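Local coordinates for putative NADP oxidoreductase BF3122 (Bacteroides fragilis, PDB 3D1L), which probably acts as an NADP-dependent oxidoreductase, binding its dinucleotide in a Rossmann-type domain, at residues L15-G19 with Q38-R42; L25-R31 with E131-K135; Y117-Y121 with L152-A156. One frame throughout, in Å; residues are numbered along the deposited sequence. Where two conformers were deposited one is given.

Interaction 1 of 3, residues L15-G19 with Q38-R42; sequences LIGAG and QVYSR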
ATOM      1  N   LEU B  15     -21.374  13.608  18.973  1.00 41.39           N
ATOM      2  CA  LEU B  15     -21.145  12.584  17.952  1.00 41.84           C
ATOM      3  C   LEU B  15     -22.072  11.438  18.182  1.00 40.76           C
ATOM      4  O   LEU B  15     -22.108  10.884  19.293  1.00 41.51           O
ATOM      5  CB  LEU B  15     -19.696  12.084  17.965  1.00 43.12           C
ATOM      6  CG  LEU B  15     -18.507  13.055  18.106  1.00 47.64           C
ATOM      7  CD1 LEU B  15     -17.325  12.260  17.649  1.00 53.63           C
ATOM      8  CD2 LEU B  15     -18.583  14.297  17.261  1.00 47.40           C
ATOM      9  N   ILE B  16     -22.833  11.081  17.143  1.00 39.74           N
ATOM     10  CA  ILE B  16     -23.723   9.933  17.170  1.00 38.21           C
ATOM     11  C   ILE B  16     -23.020   8.895  16.303  1.00 37.92           C
ATOM     12  O   ILE B  16     -23.087   8.942  15.053  1.00 37.20           O
ATOM     13  CB  ILE B  16     -25.175  10.246  16.645  1.00 38.69           C
ATOM     14  CG1 ILE B  16     -25.874  11.410  17.394  1.00 39.50           C
ATOM     15  CG2 ILE B  16     -26.038   9.023  16.692  1.00 37.96           C
ATOM     16  CD1 ILE B  16     -25.995  11.267  18.906  1.00 42.80           C
ATOM     17  N   GLY B  17     -22.314   7.983  16.958  1.00 36.44           N
ATOM     18  CA  GLY B  17     -21.450   7.049  16.246  1.00 36.99           C
ATOM     19  C   GLY B  17     -19.986   7.335  16.578  1.00 37.83           C
ATOM     20  O   GLY B  17     -19.563   8.500  16.621  1.00 37.90           O
ATOM     21  N   ALA B  18     -19.210   6.276  16.810  1.00 37.35           N
ATOM     22  CA  ALA B  18     -17.859   6.419  17.342  1.00 37.74           C
ATOM     23  C   ALA B  18     -16.856   5.542  16.577  1.00 38.09           C
ATOM     24  O   ALA B  18     -15.853   5.130  17.159  1.00 38.48           O
ATOM     25  CB  ALA B  18     -17.845   6.077  18.835  1.00 37.13           C
ATOM     26  N   GLY B  19     -17.121   5.276  15.287  1.00 37.89           N
ATOM     27  CA  GLY B  19     -16.289   4.379  14.469  1.00 37.41           C
ATOM     28  C   GLY B  19     -15.004   5.062  14.042  1.00 37.95           C
ATOM     29  O   GLY B  19     -14.595   6.054  14.676  1.00 37.84           O
ATOM     30  N   GLN B  38     -20.456  15.037  24.283  1.00 44.42           N
ATOM     31  CA  GLN B  38     -20.599  13.608  24.492  1.00 44.04           C
ATOM     32  C   GLN B  38     -20.622  12.820  23.208  1.00 44.04           C
ATOM     33  O   GLN B  38     -20.825  13.349  22.112  1.00 44.08           O
ATOM     34  CB  GLN B  38     -21.833  13.249  25.332  1.00 44.85           C
ATOM     35  CG  GLN B  38     -23.098  13.358  24.583  1.00 44.92           C
ATOM     36  CD  GLN B  38     -24.231  12.533  25.123  1.00 43.30           C
ATOM     37  OE1 GLN B  38     -25.208  12.369  24.430  1.00 46.66           O
ATOM     38  NE2 GLN B  38     -24.136  12.039  26.350  1.00 43.75           N
ATOM     39  N   VAL B  39     -20.405  11.527  23.374  1.00 43.24           N
ATOM     40  CA  VAL B  39     -20.301  10.588  22.287  1.00 41.76           C
ATOM     41  C   VAL B  39     -21.361   9.535  22.553  1.00 41.87           C
ATOM     42  O   VAL B  39     -21.482   9.046  23.675  1.00 40.01           O
ATOM     43  CB  VAL B  39     -18.884   9.916  22.321  1.00 41.97           C
ATOM     44  CG1 VAL B  39     -18.781   8.706  21.364  1.00 41.36           C
ATOM     45  CG2 VAL B  39     -17.785  10.952  22.041  1.00 40.56           C
ATOM     46  N   TYR B  40     -22.110   9.181  21.506  1.00 42.31           N
ATOM     47  CA  TYR B  40     -23.003   8.039  21.534  1.00 41.79           C
ATOM     48  C   TYR B  40     -22.421   6.918  20.665  1.00 42.82           C
ATOM     49  O   TYR B  40     -21.894   7.167  19.570  1.00 43.02           O
ATOM     50  CB  TYR B  40     -24.405   8.413  21.024  1.00 41.11           C
ATOM     51  CG  TYR B  40     -25.172   7.189  20.617  1.00 40.40           C
ATOM     52  CD1 TYR B  40     -25.948   6.488  21.550  1.00 37.28           C
ATOM     53  CD2 TYR B  40     -25.065   6.679  19.314  1.00 39.55           C
ATOM     54  CE1 TYR B  40     -26.624   5.347  21.193  1.00 38.97           C
ATOM     55  CE2 TYR B  40     -25.724   5.515  18.947  1.00 38.74           C
ATOM     56  CZ  TYR B  40     -26.498   4.858  19.895  1.00 39.48           C
ATOM     57  OH  TYR B  40     -27.171   3.723  19.538  1.00 40.76           O
ATOM     58  N   SER B  41     -22.524   5.676  21.139  1.00 43.61           N
ATOM     59  CA  SER B  41     -22.225   4.519  20.299  1.00 44.35           C
ATOM     60  C   SER B  41     -23.112   3.397  20.733  1.00 44.97           C
ATOM     61  O   SER B  41     -23.575   3.397  21.871  1.00 44.35           O
ATOM     62  CB  SER B  41     -20.763   4.104  20.456  1.00 44.52           C
ATOM     63  OG  SER B  41     -20.434   3.034  19.596  1.00 46.66           O
ATOM     64  N   ARG B  42     -23.346   2.439  19.835  1.00 46.07           N
ATOM     65  CA  ARG B  42     -24.146   1.275  20.193  0.50 46.90           C
ATOM     66  C   ARG B  42     -23.446   0.387  21.239  1.00 46.84           C
ATOM     67  O   ARG B  42     -24.115  -0.214  22.084  1.00 46.82           O
ATOM     68  CB  ARG B  42     -24.612   0.516  18.931  0.50 46.89           C
ATOM     69  CG  ARG B  42     -25.866   1.163  18.324  0.50 47.71           C
ATOM     70  CD  ARG B  42     -26.052   1.010  16.794  0.50 48.18           C
ATOM     71  NE  ARG B  42     -24.962   1.570  15.992  0.50 49.32           N
ATOM     72  CZ  ARG B  42     -24.143   0.844  15.229  0.50 50.56           C
ATOM     73  NH1 ARG B  42     -24.285  -0.479  15.137  0.50 50.55           N
ATOM     74  NH2 ARG B  42     -23.177   1.445  14.543  0.50 51.88           N
TER
HETATM   75  O   HOH W   1     -20.498   3.483  16.823  1.00 55.79           O
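Leu15 and Ile16 pair in parallel with Val39 and Tyr40, and three backbone hydrogen bonds set the register. Leu15 N gives to Gln38 O at 3.2 Å, and Tyr40 N to Leu15 O at 2.8 Å. The third, from Gly17 N to Tyr40 O, is also 2.8 Å and falls where the first strand gives way to a turn. On the face carrying Ile16 and Tyr40, Ile16 CG2 comes within 3.6 Å of Tyr40 CD2, while CD1 of the same isoleucine reaches Tyr40 CB. With CG of Tyr40 opposite its own backbone N (chi1 161°), the ring lies forward along its chain, with Gly17 N beside its edge while the N-H is used by Tyr40 O. On the face carrying Val39, Ala18 CB rests 3.8 Å from Val39 CG1 and 3.9 Å from Ser41 CB, and Leu50 of helix 44-53 touches both Leu15 and Ala18. Gly17 turns with a positive phi (113°), a conformation glycine adopts readily. Gly17 and Gly19 fit the GxGxxA pattern of Rossmann dinucleotide-binding turns, consistent with the NADP family, although this geometry alone does not prove binding. Beyond the last direct bond a water takes over, accepting from Ala18 N at 3.1 Å and pairing with Ser41 OG at 2.8 Å, so polar linkage between the chains continues past the end of the regular sheet.

Interaction 2 of 3, residues L25-R31 with E131-K135; sequences LAKALYR and EVDFK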
ATOM      1  N   LEU B  25     -12.229  12.337  13.228  1.00 40.33           N
ATOM      2  CA  LEU B  25     -12.862  13.642  13.127  1.00 40.42           C
ATOM      3  C   LEU B  25     -13.041  14.242  14.509  1.00 40.95           C
ATOM      4  O   LEU B  25     -12.864  15.423  14.684  1.00 42.11           O
ATOM      5  CB  LEU B  25     -14.211  13.548  12.409  1.00 39.72           C
ATOM      6  CG  LEU B  25     -15.046  14.824  12.233  1.00 39.30           C
ATOM      7  CD1 LEU B  25     -14.274  15.955  11.505  1.00 36.76           C
ATOM      8  CD2 LEU B  25     -16.331  14.522  11.484  1.00 39.85           C
ATOM      9  N   ALA B  26     -13.402  13.435  15.496  1.00 41.90           N
ATOM     10  CA  ALA B  26     -13.522  13.968  16.872  1.00 42.73           C
ATOM     11  C   ALA B  26     -12.198  14.456  17.427  1.00 42.56           C
ATOM     12  O   ALA B  26     -12.152  15.514  18.028  1.00 44.61           O
ATOM     13  CB  ALA B  26     -14.183  12.948  17.827  1.00 41.95           C
ATOM     14  N   LYS B  27     -11.125  13.703  17.215  1.00 42.60           N
ATOM     15  CA  LYS B  27      -9.796  14.103  17.712  1.00 42.90           C
ATOM     16  C   LYS B  27      -9.297  15.418  17.082  1.00 42.79           C
ATOM     17  O   LYS B  27      -8.771  16.276  17.778  1.00 42.71           O
ATOM     18  CB  LYS B  27      -8.775  12.977  17.509  1.00 42.58           C
ATOM     19  CG  LYS B  27      -8.941  11.805  18.513  1.00 43.98           C
ATOM     20  CD  LYS B  27      -8.328  10.482  17.968  1.00 44.24           C
ATOM     21  CE  LYS B  27      -6.816  10.414  18.115  1.00 45.81           C
ATOM     22  NZ  LYS B  27      -6.254   9.047  17.840  1.00 45.29           N
ATOM     23  N   ALA B  28      -9.511  15.577  15.774  1.00 41.97           N
ATOM     24  CA  ALA B  28      -9.121  16.777  15.062  1.00 41.81           C
ATOM     25  C   ALA B  28      -9.897  18.004  15.571  1.00 42.01           C
ATOM     26  O   ALA B  28      -9.304  19.066  15.772  1.00 41.79           O
ATOM     27  CB  ALA B  28      -9.299  16.587  13.571  1.00 41.48           C
ATOM     28  N   LEU B  29     -11.205  17.849  15.808  1.00 41.82           N
ATOM     29  CA  LEU B  29     -12.014  18.930  16.411  1.00 40.95           C
ATOM     30  C   LEU B  29     -11.540  19.310  17.810  1.00 41.90           C
ATOM     31  O   LEU B  29     -11.350  20.481  18.088  1.00 42.21           O
ATOM     32  CB  LEU B  29     -13.483  18.546  16.447  1.00 40.38           C
ATOM     33  CG  LEU B  29     -14.167  18.422  15.075  1.00 40.93           C
ATOM     34  CD1 LEU B  29     -15.440  17.553  15.185  1.00 36.17           C
ATOM     35  CD2 LEU B  29     -14.465  19.814  14.542  1.00 39.06           C
ATOM     36  N   TYR B  30     -11.371  18.305  18.676  1.00 42.47           N
ATOM     37  CA  TYR B  30     -10.814  18.442  20.040  1.00 42.71           C
ATOM     38  C   TYR B  30      -9.436  19.136  20.096  1.00 43.36           C
ATOM     39  O   TYR B  30      -9.187  20.002  20.948  1.00 43.37           O
ATOM     40  CB  TYR B  30     -10.759  17.041  20.680  1.00 41.59           C
ATOM     41  CG  TYR B  30     -10.014  16.925  21.968  1.00 41.40           C
ATOM     42  CD1 TYR B  30     -10.570  17.388  23.161  1.00 39.12           C
ATOM     43  CD2 TYR B  30      -8.757  16.321  22.010  1.00 41.40           C
ATOM     44  CE1 TYR B  30      -9.899  17.269  24.347  1.00 42.09           C
ATOM     45  CE2 TYR B  30      -8.073  16.193  23.195  1.00 40.85           C
ATOM     46  CZ  TYR B  30      -8.644  16.667  24.365  1.00 42.11           C
ATOM     47  OH  TYR B  30      -7.973  16.552  25.560  1.00 42.35           O
ATOM     48  N   ARG B  31      -8.538  18.751  19.191  1.00 44.56           N
ATOM     49  CA  ARG B  31      -7.213  19.367  19.108  1.00 45.33           C
ATOM     50  C   ARG B  31      -7.269  20.824  18.663  1.00 45.34           C
ATOM     51  O   ARG B  31      -6.408  21.630  19.047  1.00 45.62           O
ATOM     52  CB  ARG B  31      -6.291  18.564  18.189  1.00 45.71           C
ATOM     53  CG  ARG B  31      -5.812  17.278  18.829  1.00 48.15           C
ATOM     54  CD  ARG B  31      -5.258  16.301  17.813  1.00 51.53           C
ATOM     55  NE  ARG B  31      -4.813  15.085  18.500  1.00 55.11           N
ATOM     56  CZ  ARG B  31      -4.754  13.872  17.952  1.00 57.09           C
ATOM     57  NH1 ARG B  31      -5.128  13.674  16.687  1.00 57.21           N
ATOM     58  NH2 ARG B  31      -4.331  12.844  18.682  1.00 57.37           N
ATOM     59  N   GLU B 131      -3.170   7.906  13.135  1.00 51.49           N
ATOM     60  CA  GLU B 131      -3.345   9.362  13.119  1.00 51.82           C
ATOM     61  C   GLU B 131      -3.180   9.900  11.713  1.00 51.26           C
ATOM     62  O   GLU B 131      -2.295   9.451  10.977  1.00 51.71           O
ATOM     63  CB  GLU B 131      -2.292  10.034  14.017  1.00 52.54           C
ATOM     64  CG  GLU B 131      -2.371   9.675  15.507  1.00 54.26           C
ATOM     65  CD  GLU B 131      -3.496  10.403  16.231  1.00 57.63           C
ATOM     66  OE1 GLU B 131      -4.408  10.947  15.554  1.00 57.63           O
ATOM     67  OE2 GLU B 131      -3.463  10.433  17.486  1.00 58.10           O
ATOM     68  N   VAL B 132      -4.017  10.854  11.331  1.00 50.57           N
ATOM     69  CA  VAL B 132      -3.900  11.459   9.997  1.00 50.16           C
ATOM     70  C   VAL B 132      -3.922  12.965  10.073  1.00 49.84           C
ATOM     71  O   VAL B 132      -4.627  13.537  10.896  1.00 49.54           O
ATOM     72  CB  VAL B 132      -5.011  11.010   8.992  1.00 49.95           C
ATOM     73  CG1 VAL B 132      -4.862   9.569   8.671  1.00 50.92           C
ATOM     74  CG2 VAL B 132      -6.392  11.282   9.532  1.00 49.12           C
ATOM     75  N   ASP B 133      -3.148  13.597   9.198  1.00 48.95           N
ATOM     76  CA  ASP B 133      -3.190  15.025   9.055  1.00 48.26           C
ATOM     77  C   ASP B 133      -4.473  15.420   8.317  1.00 47.57           C
ATOM     78  O   ASP B 133      -4.608  15.203   7.084  1.00 47.44           O
ATOM     79  CB  ASP B 133      -1.954  15.508   8.299  1.00 48.92           C
ATOM     80  CG  ASP B 133      -1.655  16.982   8.551  1.00 51.09           C
ATOM     81  OD1 ASP B 133      -2.338  17.606   9.416  1.00 49.91           O
ATOM     82  OD2 ASP B 133      -0.718  17.501   7.890  1.00 53.88           O
ATOM     83  N   PHE B 134      -5.419  15.972   9.079  1.00 46.39           N
ATOM     84  CA  PHE B 134      -6.610  16.599   8.507  1.00 45.41           C
ATOM     85  C   PHE B 134      -6.365  17.768   7.546  1.00 45.27           C
ATOM     86  O   PHE B 134      -7.215  18.033   6.687  1.00 45.03           O
ATOM     87  CB  PHE B 134      -7.588  17.001   9.603  1.00 45.36           C
ATOM     88  CG  PHE B 134      -8.630  15.976   9.849  1.00 44.06           C
ATOM     89  CD1 PHE B 134      -8.321  14.816  10.569  1.00 42.17           C
ATOM     90  CD2 PHE B 134      -9.901  16.134   9.315  1.00 42.92           C
ATOM     91  CE1 PHE B 134      -9.279  13.852  10.779  1.00 43.81           C
ATOM     92  CE2 PHE B 134     -10.879  15.168   9.507  1.00 42.75           C
ATOM     93  CZ  PHE B 134     -10.569  14.025  10.237  1.00 45.03           C
ATOM     94  N   LYS B 135      -5.212  18.439   7.659  1.00 45.11           N
ATOM     95  CA  LYS B 135      -4.919  19.588   6.791  1.00 45.56           C
ATOM     96  C   LYS B 135      -5.099  19.281   5.304  1.00 45.36           C
ATOM     97  O   LYS B 135      -5.602  20.126   4.549  1.00 45.30           O
ATOM     98  CB  LYS B 135      -3.539  20.205   7.058  1.00 46.12           C
ATOM     99  CG  LYS B 135      -3.439  20.918   8.425  1.00 46.90           C
ATOM    100  CD  LYS B 135      -4.206  22.249   8.465  1.00 49.25           C
ATOM    101  CE  LYS B 135      -4.372  22.758   9.910  1.00 51.21           C
ATOM    102  NZ  LYS B 135      -5.032  24.096   9.976  1.00 52.67           N
TER
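A salt-bridge network of Lys27, Arg31 and Glu131, set beside an apolar contact of Ala28 and Leu25 with Phe134, joins helix 20-31 to the loop between strands 117-122 and 139-143. Arg31 grips the carboxylate end-on, one nitrogen to each oxygen: NH1 to Glu131 OE1 at 3.0 Å and NH2 to Glu131 OE2 at 2.8 Å. The two flat groups are not coplanar, their planes standing 49° apart. Accordingly, OE1 is met from above the carboxylate plane (38° out), and OE2 on its syn side but 33° out. Lys27 NZ adds a weak bond to Glu131 OE2 at 3.1 Å, giving that oxygen two donors. Lys27 approaches Glu131 at about a right angle, while its CB lies against one face of the Arg31 guanidinium. The glutamate chain is folded at chi2, which turns the carboxylate toward the helix although the CB itself does not head there.

The apolar half centres on the Phe134 ring. Ala28 CB sits over one face in a CH-pi contact, 3.9 Å from the ring centroid and nearest to CD1 (3.6 Å). Farther along the ring, Phe134 CZ meets Leu25 CA at 3.7 Å, and Leu25 CD1 lies 4.0 Å from Phe134 CE2. Phe139 of strand 139-143 touches both Leu25 and Phe134, extending this core, while Val132 packs on Glu212 of the second subunit.

Burial thus differs across the contact: Leu25 and Phe134 are enclosed, whereas Arg31 and Glu131 face solvent. Two cationic partners would favour an ionised Glu131, but water probably screens their attraction, and the buried ring supplies the apolar part of the join.

Interaction 3 of 3, residues Y117-Y121 with L152-A156; sequences YGVFY and LKAIA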
ATOM      1  N   TYR B 117     -29.884  20.918   8.591  1.00 40.83           N
ATOM      2  CA  TYR B 117     -29.290  19.620   8.310  1.00 41.43           C
ATOM      3  C   TYR B 117     -28.295  19.740   7.154  1.00 41.37           C
ATOM      4  O   TYR B 117     -28.278  20.756   6.453  1.00 42.39           O
ATOM      5  CB  TYR B 117     -30.370  18.583   8.010  1.00 41.32           C
ATOM      6  CG  TYR B 117     -31.237  18.889   6.813  1.00 41.59           C
ATOM      7  CD1 TYR B 117     -30.825  18.542   5.524  1.00 43.05           C
ATOM      8  CD2 TYR B 117     -32.485  19.492   6.970  1.00 42.67           C
ATOM      9  CE1 TYR B 117     -31.616  18.820   4.413  1.00 43.53           C
ATOM     10  CE2 TYR B 117     -33.308  19.765   5.867  1.00 41.67           C
ATOM     11  CZ  TYR B 117     -32.860  19.430   4.594  1.00 43.27           C
ATOM     12  OH  TYR B 117     -33.646  19.688   3.495  1.00 43.40           O
ATOM     13  N   GLY B 118     -27.481  18.714   6.957  1.00 40.86           N
ATOM     14  CA  GLY B 118     -26.423  18.777   5.960  1.00 40.96           C
ATOM     15  C   GLY B 118     -25.560  17.545   5.961  1.00 41.11           C
ATOM     16  O   GLY B 118     -25.857  16.572   6.646  1.00 40.96           O
ATOM     17  N   VAL B 119     -24.505  17.584   5.151  1.00 40.99           N
ATOM     18  CA  VAL B 119     -23.561  16.490   5.025  1.00 40.04           C
ATOM     19  C   VAL B 119     -22.200  17.105   5.285  1.00 39.87           C
ATOM     20  O   VAL B 119     -21.896  18.176   4.784  1.00 39.51           O
ATOM     21  CB  VAL B 119     -23.613  15.857   3.612  1.00 40.73           C
ATOM     22  CG1 VAL B 119     -22.569  14.742   3.458  1.00 38.78           C
ATOM     23  CG2 VAL B 119     -25.000  15.321   3.328  1.00 41.21           C
ATOM     24  N   PHE B 120     -21.406  16.434   6.099  1.00 40.10           N
ATOM     25  CA  PHE B 120     -20.117  16.918   6.574  1.00 40.27           C
ATOM     26  C   PHE B 120     -19.142  15.766   6.293  1.00 40.39           C
ATOM     27  O   PHE B 120     -18.885  14.952   7.182  1.00 39.48           O
ATOM     28  CB  PHE B 120     -20.256  17.144   8.074  1.00 40.84           C
ATOM     29  CG  PHE B 120     -19.201  18.009   8.695  1.00 41.34           C
ATOM     30  CD1 PHE B 120     -19.016  19.329   8.295  1.00 41.64           C
ATOM     31  CD2 PHE B 120     -18.463  17.527   9.761  1.00 43.58           C
ATOM     32  CE1 PHE B 120     -18.067  20.133   8.902  1.00 43.04           C
ATOM     33  CE2 PHE B 120     -17.506  18.334  10.399  1.00 46.06           C
ATOM     34  CZ  PHE B 120     -17.313  19.646   9.969  1.00 44.12           C
ATOM     35  N   TYR B 121     -18.632  15.687   5.054  1.00 40.32           N
ATOM     36  CA  TYR B 121     -17.946  14.470   4.549  1.00 40.80           C
ATOM     37  C   TYR B 121     -16.417  14.611   4.362  1.00 40.29           C
ATOM     38  O   TYR B 121     -15.978  15.144   3.361  1.00 39.52           O
ATOM     39  CB  TYR B 121     -18.575  14.050   3.210  1.00 40.50           C
ATOM     40  CG  TYR B 121     -17.939  12.842   2.522  1.00 41.23           C
ATOM     41  CD1 TYR B 121     -17.782  11.605   3.188  1.00 38.66           C
ATOM     42  CD2 TYR B 121     -17.586  12.908   1.174  1.00 39.00           C
ATOM     43  CE1 TYR B 121     -17.220  10.507   2.538  1.00 38.50           C
ATOM     44  CE2 TYR B 121     -17.051  11.819   0.509  1.00 39.24           C
ATOM     45  CZ  TYR B 121     -16.866  10.632   1.183  1.00 40.47           C
ATOM     46  OH  TYR B 121     -16.337   9.583   0.481  1.00 42.18           O
ATOM     47  N   LEU B 152     -20.899  25.074   8.590  1.00 42.09           N
ATOM     48  CA  LEU B 152     -20.136  23.804   8.422  1.00 41.66           C
ATOM     49  C   LEU B 152     -18.755  24.021   7.783  1.00 41.78           C
ATOM     50  O   LEU B 152     -17.759  23.495   8.255  1.00 41.62           O
ATOM     51  CB  LEU B 152     -20.938  22.764   7.624  1.00 41.03           C
ATOM     52  CG  LEU B 152     -22.210  22.170   8.240  1.00 41.36           C
ATOM     53  CD1 LEU B 152     -22.981  21.304   7.247  1.00 38.88           C
ATOM     54  CD2 LEU B 152     -21.915  21.379   9.546  1.00 40.39           C
ATOM     55  N   LYS B 153     -18.697  24.815   6.721  1.00 42.10           N
ATOM     56  CA  LYS B 153     -17.422  25.117   6.075  1.00 43.32           C
ATOM     57  C   LYS B 153     -16.421  25.826   6.987  1.00 42.74           C
ATOM     58  O   LYS B 153     -15.216  25.585   6.911  1.00 42.71           O
ATOM     59  CB  LYS B 153     -17.650  25.942   4.812  1.00 43.35           C
ATOM     60  CG  LYS B 153     -18.266  25.119   3.697  1.00 46.98           C
ATOM     61  CD  LYS B 153     -18.868  26.024   2.603  1.00 50.50           C
ATOM     62  CE  LYS B 153     -17.801  26.766   1.861  1.00 52.40           C
ATOM     63  NZ  LYS B 153     -18.437  27.721   0.913  1.00 56.38           N
ATOM     64  N   ALA B 154     -16.930  26.692   7.844  1.00 42.76           N
ATOM     65  CA  ALA B 154     -16.094  27.402   8.776  1.00 43.09           C
ATOM     66  C   ALA B 154     -15.502  26.421   9.775  1.00 43.28           C
ATOM     67  O   ALA B 154     -14.308  26.505  10.092  1.00 43.70           O
ATOM     68  CB  ALA B 154     -16.884  28.504   9.478  1.00 42.67           C
ATOM     69  N   ILE B 155     -16.320  25.477  10.250  1.00 43.11           N
ATOM     70  CA  ILE B 155     -15.827  24.411  11.128  1.00 42.12           C
ATOM     71  C   ILE B 155     -14.800  23.575  10.382  1.00 41.94           C
ATOM     72  O   ILE B 155     -13.699  23.383  10.889  1.00 41.48           O
ATOM     73  CB  ILE B 155     -16.949  23.487  11.655  1.00 42.43           C
ATOM     74  CG1 ILE B 155     -17.890  24.270  12.579  1.00 43.84           C
ATOM     75  CG2 ILE B 155     -16.347  22.280  12.398  1.00 41.66           C
ATOM     76  CD1 ILE B 155     -19.122  23.469  13.015  1.00 42.18           C
ATOM     77  N   ALA B 156     -15.161  23.084   9.191  1.00 41.03           N
ATOM     78  CA  ALA B 156     -14.250  22.227   8.402  1.00 41.40           C
ATOM     79  C   ALA B 156     -12.924  22.922   8.024  1.00 41.00           C
ATOM     80  O   ALA B 156     -11.879  22.275   8.021  1.00 40.62           O
ATOM     81  CB  ALA B 156     -14.944  21.635   7.164  1.00 40.63           C
TER
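Phe120 carries this contact to Leu152, Ile155 and Ala156. From CB, which heads neither at the helix nor directly away from it, CG stands trans to the backbone N (chi1 -163°) and swings the ring across to segment 152-156. CD1 is the first ring atom to meet the helix: it lies 3.8 Å from Leu152 CD2 and 4.0 Å from Leu152 CB, the two side chains passing at a slant. CE1 goes farther in, to 3.4 Å from Leu152 O, which lies at the ring edge in the ring plane, and to 3.9 Å from Ala156 CB. At the tip, CZ meets Ile155 CG2 at 3.7 Å, the isoleucine running roughly at a right angle to the phenylalanine.

No hydrogen bond spans the segments. Leu152 O is instead engaged inside the helix, accepting from Ala156 N at 2.8 Å, so the aromatic edge adds a contact to a carbonyl already paired. Leu152 CD1 also reaches the strand backbone at Val119 O and Gly118. Around the pair, Phe139 meets the Phe120 ring, and Ile141 and Val99 of the neighbouring strands touch both Phe120 and Leu152.

The axes of strand segment 117-121 and helix segment 152-156 approach to 10.1 Å, 18° apart. They run the same way because strand 117-122 is antiparallel to its neighbour 139-143. Helix 146-157 joins parallel neighbours 139-143 and 163-165 while packing on the sheet, a beta-alpha-beta crossover characteristic of layered alpha/beta folds of the Rossmann kind.

How the interactions relate
All three contacts belong to the alpha/beta part built round one mixed sheet. Interaction 1 is closed within the first beta-alpha-beta unit, before interaction 3 opens; interaction 2 crosses both along the chain, since its helix lies inside interaction 1 and its loop inside interaction 3. Interaction 2 lies about 16 Å from interaction 1 and about 15 Å from interaction 3, centre to centre. Its helix 20-31 directly follows strand 12-16, and Leu29 CD2 meets Ile155 CG2, as Leu25 CD2 does Phe120 CD2. Interactions 1 and 3, about 18 Å apart between centres, do not touch but reach the same sheet. Helix 20-31 therefore links the presumed dinucleotide-binding turn to the later strands and helix 146-157.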